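Local coordinates for protein CRISPR system Cmr subunit Cmr1-1 (Pyrococcus furiosus, PDB 4W8Z) that binds RNA as a subunit of the type III-B Cmr complex, where it caps, together with Cmr6, an elongated ribonucleoprotein of prokaryotic CRISPR immunity, at residues K79-L85 and R126-E132; Q243-S247 and I329-L333. All coordinates share one frame. Residue numbers count along the deposited sequence, not the author numbering.

Interaction 1 of 2, residues K79-L85 and R126-E132; sequences KISVTPL and RFRVVLE
An antiparallel strand pair, 79-84 with 126-132, edges the N-terminal RAMP domain sheet, whose order 79-84, 126-133, 8-16, 166-172, all antiparallel, with helices 38-54 and 136-152 on one face, gives a ferredoxin-like fold. The axes of the two short segments approach to 4.6 Å, N-to-C directions 163° apart; phi/psi are mostly near -120/125. Lys-79/Glu-132, Ser-81/Val-130 and Thr-83/Arg-128 are each joined by two N-to-O hydrogen bonds (Lys-79 N to Glu-132 O 2.7 Å, Arg-128 N to Thr-83 O 2.8 Å), alternating with non-hydrogen-bonded Ile-80/Leu-131, Val-82/Val-129 and Pro-84/Phe-127. On the face carrying these last six, Ile-80 (m, t) places CG2 3.7 Å from CD2 of Leu-131 (m, t), Val-82 CG1 lies 4.2 Å from Val-129 CG2 (both t), and Phe-127 (m) holds CD2 3.7 Å from Pro-84 CB. Opposite, Lys-79 extends all-t, its NZ forming a long 3.8 Å salt bridge with Glu-132 OE2; Arg-128 (t, 141°, m) carries NH2 to a salt bridge with Glu-13. Leu-85 N donates to Arg-126 O at 2.8 Å.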
ATOM      1  N   LYS A  79       5.086 -21.677  -4.290  1.00 93.28           N
ATOM      2  CA  LYS A  79       6.308 -21.166  -4.901  1.00 90.25           C
ATOM      3  C   LYS A  79       6.011 -19.901  -5.702  1.00 89.45           C
ATOM      4  O   LYS A  79       5.253 -19.937  -6.670  1.00 92.21           O
ATOM      5  CB  LYS A  79       6.946 -22.223  -5.804  1.00 90.38           C
ATOM      6  CG  LYS A  79       8.227 -21.764  -6.484  1.00 92.09           C
ATOM      7  CD  LYS A  79       8.640 -22.723  -7.590  1.00 94.00           C
ATOM      8  CE  LYS A  79       9.871 -22.225  -8.329  1.00 98.22           C
ATOM      9  NZ  LYS A  79      10.124 -23.008  -9.572  1.00101.93           N
ATOM     10  N   ILE A  80       6.612 -18.786  -5.297  1.00 84.57           N
ATOM     11  CA  ILE A  80       6.394 -17.510  -5.971  1.00 84.34           C
ATOM     12  C   ILE A  80       7.618 -17.094  -6.774  1.00 82.73           C
ATOM     13  O   ILE A  80       8.699 -16.924  -6.217  1.00 86.05           O
ATOM     14  CB  ILE A  80       6.057 -16.392  -4.969  1.00 82.57           C
ATOM     15  CG1 ILE A  80       4.861 -16.796  -4.105  1.00 80.40           C
ATOM     16  CG2 ILE A  80       5.801 -15.082  -5.700  1.00 73.58           C
ATOM     17  CD1 ILE A  80       4.621 -15.881  -2.927  1.00 77.52           C
ATOM     18  N   SER A  81       7.445 -16.926  -8.080  1.00 82.52           N
ATOM     19  CA  SER A  81       8.551 -16.539  -8.947  1.00 75.61           C
ATOM     20  C   SER A  81       8.310 -15.174  -9.577  1.00 75.52           C
ATOM     21  O   SER A  81       7.297 -14.956 -10.241  1.00 87.96           O
ATOM     22  CB  SER A  81       8.762 -17.593 -10.031  1.00 76.35           C
ATOM     23  OG  SER A  81       8.926 -18.874  -9.452  1.00 76.71           O
ATOM     24  N   VAL A  82       9.243 -14.255  -9.360  1.00 73.83           N
ATOM     25  CA  VAL A  82       9.116 -12.902  -9.886  1.00 75.43           C
ATOM     26  C   VAL A  82      10.310 -12.551 -10.766  1.00 83.64           C
ATOM     27  O   VAL A  82      11.441 -12.477 -10.289  1.00 92.18           O
ATOM     28  CB  VAL A  82       9.009 -11.854  -8.755  1.00 67.97           C
ATOM     29  CG1 VAL A  82       8.637 -10.504  -9.331  1.00 62.20           C
ATOM     30  CG2 VAL A  82       7.995 -12.283  -7.703  1.00 61.58           C
ATOM     31  N   THR A  83      10.063 -12.340 -12.053  1.00 85.41           N
ATOM     32  CA  THR A  83      11.121 -11.900 -12.952  1.00 91.03           C
ATOM     33  C   THR A  83      10.726 -10.595 -13.632  1.00 87.71           C
ATOM     34  O   THR A  83       9.667 -10.510 -14.254  1.00 83.73           O
ATOM     35  CB  THR A  83      11.452 -12.964 -14.027  1.00 88.91           C
ATOM     36  OG1 THR A  83      10.253 -13.350 -14.705  1.00 89.58           O
ATOM     37  CG2 THR A  83      12.091 -14.194 -13.392  1.00 94.20           C
ATOM     38  N   PRO A  84      11.572  -9.563 -13.491  1.00 87.95           N
ATOM     39  CA  PRO A  84      11.360  -8.302 -14.208  1.00 87.17           C
ATOM     40  C   PRO A  84      11.567  -8.483 -15.711  1.00 94.73           C
ATOM     41  O   PRO A  84      12.448  -9.235 -16.126  1.00 92.87           O
ATOM     42  CB  PRO A  84      12.415  -7.372 -13.606  1.00 84.48           C
ATOM     43  CG  PRO A  84      13.480  -8.288 -13.101  1.00 85.59           C
ATOM     44  CD  PRO A  84      12.762  -9.514 -12.623  1.00 85.95           C
ATOM     45  N   LEU A  85      10.746  -7.811 -16.511  1.00 92.97           N
ATOM     46  CA  LEU A  85      10.819  -7.930 -17.959  1.00 85.85           C
ATOM     47  C   LEU A  85      11.386  -6.656 -18.567  1.00 90.83           C
ATOM     48  O   LEU A  85      11.680  -6.594 -19.762  1.00 91.01           O
ATOM     49  CB  LEU A  85       9.437  -8.231 -18.536  1.00 80.42           C
ATOM     50  CG  LEU A  85       8.749  -9.432 -17.883  1.00 84.25           C
ATOM     51  CD1 LEU A  85       7.352  -9.680 -18.466  1.00 76.31           C
ATOM     52  CD2 LEU A  85       9.621 -10.678 -17.991  1.00 81.29           C
ATOM     53  N   ARG A 126       7.507  -3.702 -16.568  1.00 73.96           N
ATOM     54  CA  ARG A 126       6.685  -4.895 -16.405  1.00 75.33           C
ATOM     55  C   ARG A 126       7.393  -6.000 -15.636  1.00 73.39           C
ATOM     56  O   ARG A 126       8.615  -6.124 -15.690  1.00 79.29           O
ATOM     57  CB  ARG A 126       6.229  -5.414 -17.767  1.00 88.01           C
ATOM     58  CG  ARG A 126       5.214  -4.514 -18.437  1.00 85.78           C
ATOM     59  CD  ARG A 126       4.597  -5.173 -19.644  1.00 95.02           C
ATOM     60  NE  ARG A 126       3.645  -4.275 -20.287  1.00110.93           N
ATOM     61  CZ  ARG A 126       2.912  -4.595 -21.349  1.00116.59           C
ATOM     62  NH1 ARG A 126       3.018  -5.800 -21.894  1.00110.37           N
ATOM     63  NH2 ARG A 126       2.071  -3.707 -21.861  1.00113.87           N
ATOM     64  N   PHE A 127       6.605  -6.791 -14.913  1.00 77.34           N
ATOM     65  CA  PHE A 127       7.115  -7.884 -14.088  1.00 72.45           C
ATOM     66  C   PHE A 127       6.240  -9.114 -14.275  1.00 79.93           C
ATOM     67  O   PHE A 127       5.015  -9.005 -14.339  1.00 84.72           O
ATOM     68  CB  PHE A 127       7.153  -7.488 -12.606  1.00 67.29           C
ATOM     69  CG  PHE A 127       7.963  -6.250 -12.324  1.00 68.62           C
ATOM     70  CD1 PHE A 127       7.417  -4.989 -12.516  1.00 64.01           C
ATOM     71  CD2 PHE A 127       9.270  -6.343 -11.867  1.00 70.11           C
ATOM     72  CE1 PHE A 127       8.157  -3.848 -12.269  1.00 61.87           C
ATOM     73  CE2 PHE A 127      10.015  -5.204 -11.610  1.00 65.09           C
ATOM     74  CZ  PHE A 127       9.456  -3.956 -11.812  1.00 68.12           C
ATOM     75  N   ARG A 128       6.866 -10.281 -14.375  1.00 85.02           N
ATOM     76  CA  ARG A 128       6.122 -11.532 -14.415  1.00 78.98           C
ATOM     77  C   ARG A 128       6.038 -12.138 -13.025  1.00 77.57           C
ATOM     78  O   ARG A 128       7.050 -12.283 -12.341  1.00 88.20           O
ATOM     79  CB  ARG A 128       6.768 -12.525 -15.376  1.00 87.29           C
ATOM     80  CG  ARG A 128       6.194 -13.926 -15.265  1.00 97.51           C
ATOM     81  CD  ARG A 128       6.060 -14.568 -16.630  1.00116.89           C
ATOM     82  NE  ARG A 128       5.579 -13.607 -17.619  1.00127.94           N
ATOM     83  CZ  ARG A 128       5.196 -13.926 -18.850  1.00120.41           C
ATOM     84  NH1 ARG A 128       5.224 -15.191 -19.247  1.00124.58           N
ATOM     85  NH2 ARG A 128       4.781 -12.980 -19.680  1.00120.56           N
ATOM     86  N   VAL A 129       4.828 -12.483 -12.600  1.00 72.17           N
ATOM     87  CA  VAL A 129       4.636 -13.142 -11.318  1.00 73.49           C
ATOM     88  C   VAL A 129       3.947 -14.483 -11.521  1.00 78.32           C
ATOM     89  O   VAL A 129       2.858 -14.549 -12.091  1.00 83.87           O
ATOM     90  CB  VAL A 129       3.807 -12.279 -10.347  1.00 70.97           C
ATOM     91  CG1 VAL A 129       3.584 -13.025  -9.047  1.00 66.00           C
ATOM     92  CG2 VAL A 129       4.501 -10.949 -10.089  1.00 70.07           C
ATOM     93  N   VAL A 130       4.590 -15.554 -11.066  1.00 77.52           N
ATOM     94  CA  VAL A 130       4.052 -16.897 -11.235  1.00 82.15           C
ATOM     95  C   VAL A 130       3.904 -17.580  -9.883  1.00 87.28           C
ATOM     96  O   VAL A 130       4.833 -17.572  -9.072  1.00 89.27           O
ATOM     97  CB  VAL A 130       4.951 -17.758 -12.149  1.00 78.43           C
ATOM     98  CG1 VAL A 130       4.428 -19.184 -12.224  1.00 78.50           C
ATOM     99  CG2 VAL A 130       5.044 -17.144 -13.540  1.00 77.66           C
ATOM    100  N   LEU A 131       2.733 -18.164  -9.645  1.00 81.59           N
ATOM    101  CA  LEU A 131       2.441 -18.828  -8.379  1.00 76.39           C
ATOM    102  C   LEU A 131       2.150 -20.303  -8.603  1.00 78.18           C
ATOM    103  O   LEU A 131       1.350 -20.656  -9.469  1.00 78.75           O
ATOM    104  CB  LEU A 131       1.250 -18.165  -7.683  1.00 77.52           C
ATOM    105  CG  LEU A 131       1.245 -16.636  -7.626  1.00 81.52           C
ATOM    106  CD1 LEU A 131      -0.062 -16.115  -7.036  1.00 81.76           C
ATOM    107  CD2 LEU A 131       2.437 -16.133  -6.830  1.00 85.76           C
ATOM    108  N   GLU A 132       2.803 -21.162  -7.823  1.00 84.18           N
ATOM    109  CA  GLU A 132       2.628 -22.609  -7.947  1.00 82.63           C
ATOM    110  C   GLU A 132       2.414 -23.272  -6.591  1.00 88.17           C
ATOM    111  O   GLU A 132       3.116 -22.971  -5.626  1.00 87.26           O
ATOM    112  CB  GLU A 132       3.841 -23.245  -8.634  1.00 83.81           C
ATOM    113  CG  GLU A 132       4.089 -22.774 -10.055  1.00 84.74           C
ATOM    114  CD  GLU A 132       5.316 -23.417 -10.669  1.00 87.28           C
ATOM    115  OE1 GLU A 132       5.161 -24.399 -11.427  1.00 95.56           O
ATOM    116  OE2 GLU A 132       6.438 -22.941 -10.394  1.00 96.58           O
TER

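Interaction 2 of 2, residues Q243-S247 and I329-L333; sequences QFNNS and ISSRL
Residues 243-247 form one helical turn within helix 237-264, with Ser-247 N bonded to Gln-243 O at 3.1 Å. Segment 329-333 begins in the short helix that starts at 327; Arg-332 N and Leu-333 N both donate to Ile-329 O (3.0 and 3.2 Å), and Leu-333 is extended at phi/psi -164/155. Ser-247 CA and Ile-329 CA, the nearest such pair, are 6.1 Å apart. Ile-329 (m, m) thrusts CD1 to 3.8 Å from Phe-244 CD1 and 3.4 Å from Ser-247 OG. In the C-terminal Cmr1-like domain this joins the long helix 237-264 to the segment entering strand 335-337: Phe-244 also stacks on Phe-286 and meets Phe-231 edge-to-face, and Ile-329 and Leu-333 touch Phe-231, so both segments pack against the sheet containing strand 226-231. Ser-247 (m) directs OG to Phe-328 O in a hydrogen bond. Gln-243 (m, m) presents OE1 near the guanidinium plane of Arg-332 (m, t, p), receiving a very short 2.4 Å hydrogen bond from NH1; the same OE1 lies 3.7 Å from Leu-333 CD2.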
ATOM      1  N   GLN A 243      -1.256  16.348  -7.234  1.00 73.36           N
ATOM      2  CA  GLN A 243      -2.288  16.718  -6.269  1.00 80.11           C
ATOM      3  C   GLN A 243      -1.895  16.269  -4.866  1.00 82.59           C
ATOM      4  O   GLN A 243      -2.039  17.020  -3.900  1.00 75.93           O
ATOM      5  CB  GLN A 243      -3.643  16.122  -6.660  1.00 82.16           C
ATOM      6  CG  GLN A 243      -4.447  16.989  -7.618  1.00 97.95           C
ATOM      7  CD  GLN A 243      -4.930  18.278  -6.971  1.00111.04           C
ATOM      8  OE1 GLN A 243      -5.010  18.380  -5.742  1.00107.56           O
ATOM      9  NE2 GLN A 243      -5.253  19.272  -7.796  1.00112.53           N
ATOM     10  N   PHE A 244      -1.397  15.039  -4.767  1.00 73.17           N
ATOM     11  CA  PHE A 244      -0.886  14.507  -3.511  1.00 71.04           C
ATOM     12  C   PHE A 244       0.236  15.384  -2.960  1.00 81.15           C
ATOM     13  O   PHE A 244       0.358  15.578  -1.753  1.00 82.55           O
ATOM     14  CB  PHE A 244      -0.381  13.075  -3.705  1.00 70.83           C
ATOM     15  CG  PHE A 244      -1.468  12.034  -3.693  1.00 76.03           C
ATOM     16  CD1 PHE A 244      -2.396  11.990  -2.666  1.00 75.46           C
ATOM     17  CD2 PHE A 244      -1.558  11.094  -4.709  1.00 77.75           C
ATOM     18  CE1 PHE A 244      -3.390  11.028  -2.649  1.00 70.51           C
ATOM     19  CE2 PHE A 244      -2.552  10.133  -4.702  1.00 80.37           C
ATOM     20  CZ  PHE A 244      -3.467  10.098  -3.669  1.00 79.07           C
ATOM     21  N   ASN A 245       1.053  15.920  -3.860  1.00 79.12           N
ATOM     22  CA  ASN A 245       2.220  16.681  -3.454  1.00 73.95           C
ATOM     23  C   ASN A 245       1.849  18.056  -2.912  1.00 77.62           C
ATOM     24  O   ASN A 245       2.425  18.515  -1.926  1.00 76.55           O
ATOM     25  CB  ASN A 245       3.191  16.813  -4.623  1.00 70.95           C
ATOM     26  CG  ASN A 245       4.532  17.370  -4.201  1.00 73.11           C
ATOM     27  OD1 ASN A 245       5.289  16.717  -3.487  1.00 82.06           O
ATOM     28  ND2 ASN A 245       4.839  18.578  -4.649  1.00 72.11           N
ATOM     29  N   ASN A 246       0.893  18.714  -3.558  1.00 75.96           N
ATOM     30  CA  ASN A 246       0.416  20.004  -3.075  1.00 79.99           C
ATOM     31  C   ASN A 246      -0.249  19.858  -1.716  1.00 76.39           C
ATOM     32  O   ASN A 246       0.006  20.640  -0.802  1.00 84.28           O
ATOM     33  CB  ASN A 246      -0.557  20.637  -4.069  1.00 88.64           C
ATOM     34  CG  ASN A 246       0.133  21.124  -5.331  1.00106.34           C
ATOM     35  OD1 ASN A 246       1.358  21.274  -5.368  1.00109.06           O
ATOM     36  ND2 ASN A 246      -0.653  21.381  -6.373  1.00107.52           N
ATOM     37  N   SER A 247      -1.093  18.839  -1.588  1.00 70.73           N
ATOM     38  CA  SER A 247      -1.771  18.549  -0.332  1.00 66.75           C
ATOM     39  C   SER A 247      -0.774  18.248   0.779  1.00 72.19           C
ATOM     40  O   SER A 247      -0.900  18.759   1.894  1.00 75.11           O
ATOM     41  CB  SER A 247      -2.730  17.372  -0.498  1.00 65.34           C
ATOM     42  OG  SER A 247      -3.765  17.681  -1.411  1.00 67.60           O
ATOM     43  N   ILE A 329      -6.997  16.670   1.026  1.00 75.79           N
ATOM     44  CA  ILE A 329      -7.446  16.184  -0.273  1.00 74.91           C
ATOM     45  C   ILE A 329      -8.918  16.521  -0.478  1.00 78.05           C
ATOM     46  O   ILE A 329      -9.293  17.135  -1.474  1.00 83.21           O
ATOM     47  CB  ILE A 329      -7.274  14.656  -0.418  1.00 77.58           C
ATOM     48  CG1 ILE A 329      -5.799  14.254  -0.368  1.00 81.13           C
ATOM     49  CG2 ILE A 329      -7.909  14.170  -1.716  1.00 74.97           C
ATOM     50  CD1 ILE A 329      -5.048  14.532  -1.654  1.00 81.05           C
ATOM     51  N   SER A 330      -9.741  16.120   0.487  1.00 81.38           N
ATOM     52  CA  SER A 330     -11.195  16.154   0.353  1.00 77.51           C
ATOM     53  C   SER A 330     -11.787  17.557   0.416  1.00 82.52           C
ATOM     54  O   SER A 330     -12.933  17.763   0.022  1.00 95.02           O
ATOM     55  CB  SER A 330     -11.839  15.287   1.436  1.00 76.64           C
ATOM     56  OG  SER A 330     -11.693  15.880   2.713  1.00 76.43           O
ATOM     57  N   SER A 331     -11.024  18.518   0.925  1.00 79.62           N
ATOM     58  CA  SER A 331     -11.496  19.895   0.958  1.00 84.39           C
ATOM     59  C   SER A 331     -11.269  20.556  -0.394  1.00 93.91           C
ATOM     60  O   SER A 331     -11.846  21.603  -0.690  1.00 87.67           O
ATOM     61  CB  SER A 331     -10.791  20.697   2.053  1.00 80.54           C
ATOM     62  OG  SER A 331      -9.471  21.042   1.668  1.00 84.42           O
ATOM     63  N   ARG A 332     -10.427  19.937  -1.217  1.00101.08           N
ATOM     64  CA  ARG A 332     -10.034  20.539  -2.485  1.00 96.94           C
ATOM     65  C   ARG A 332     -10.682  19.881  -3.706  1.00 91.65           C
ATOM     66  O   ARG A 332     -10.748  20.496  -4.769  1.00 94.43           O
ATOM     67  CB  ARG A 332      -8.510  20.518  -2.624  1.00 99.34           C
ATOM     68  CG  ARG A 332      -7.802  21.518  -1.720  1.00105.68           C
ATOM     69  CD  ARG A 332      -6.299  21.576  -1.988  1.00123.80           C
ATOM     70  NE  ARG A 332      -5.981  22.012  -3.348  1.00134.40           N
ATOM     71  CZ  ARG A 332      -5.443  21.228  -4.278  1.00131.45           C
ATOM     72  NH1 ARG A 332      -5.154  19.964  -3.999  1.00122.15           N
ATOM     73  NH2 ARG A 332      -5.187  21.713  -5.488  1.00133.86           N
ATOM     74  N   LEU A 333     -11.168  18.648  -3.561  1.00 90.50           N
ATOM     75  CA  LEU A 333     -11.830  17.961  -4.673  1.00 93.12           C
ATOM     76  C   LEU A 333     -12.651  16.745  -4.213  1.00 96.24           C
ATOM     77  O   LEU A 333     -12.368  16.171  -3.163  1.00101.66           O
ATOM     78  CB  LEU A 333     -10.792  17.554  -5.731  1.00104.91           C
ATOM     79  CG  LEU A 333      -9.471  16.917  -5.317  1.00 94.41           C
ATOM     80  CD1 LEU A 333      -9.660  15.437  -5.138  1.00 91.26           C
ATOM     81  CD2 LEU A 333      -8.415  17.203  -6.366  1.00 87.73           C
TER

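How the interactions relate
Interactions 1 and 2 fall in series along the chain, one in the N-terminal RAMP region and the other in the C-terminal Cmr1-like region, two related RAMP-type parts of the protein. Their centres are 35 Å apart and their nearest atoms about 19 Å, so they do not touch; each centre lies 19 Å from that of the chain, on opposite sides. The contact of 79-85 with 126-132 pairs an edge strand with its neighbour in a four-stranded sheet through regular backbone hydrogen bonds, burying 679 Å², whereas 243-247 and 329-333 bury 306 Å² through side chains. No RNA is present in this apo structure, so neither contact can be placed against a bound ligand.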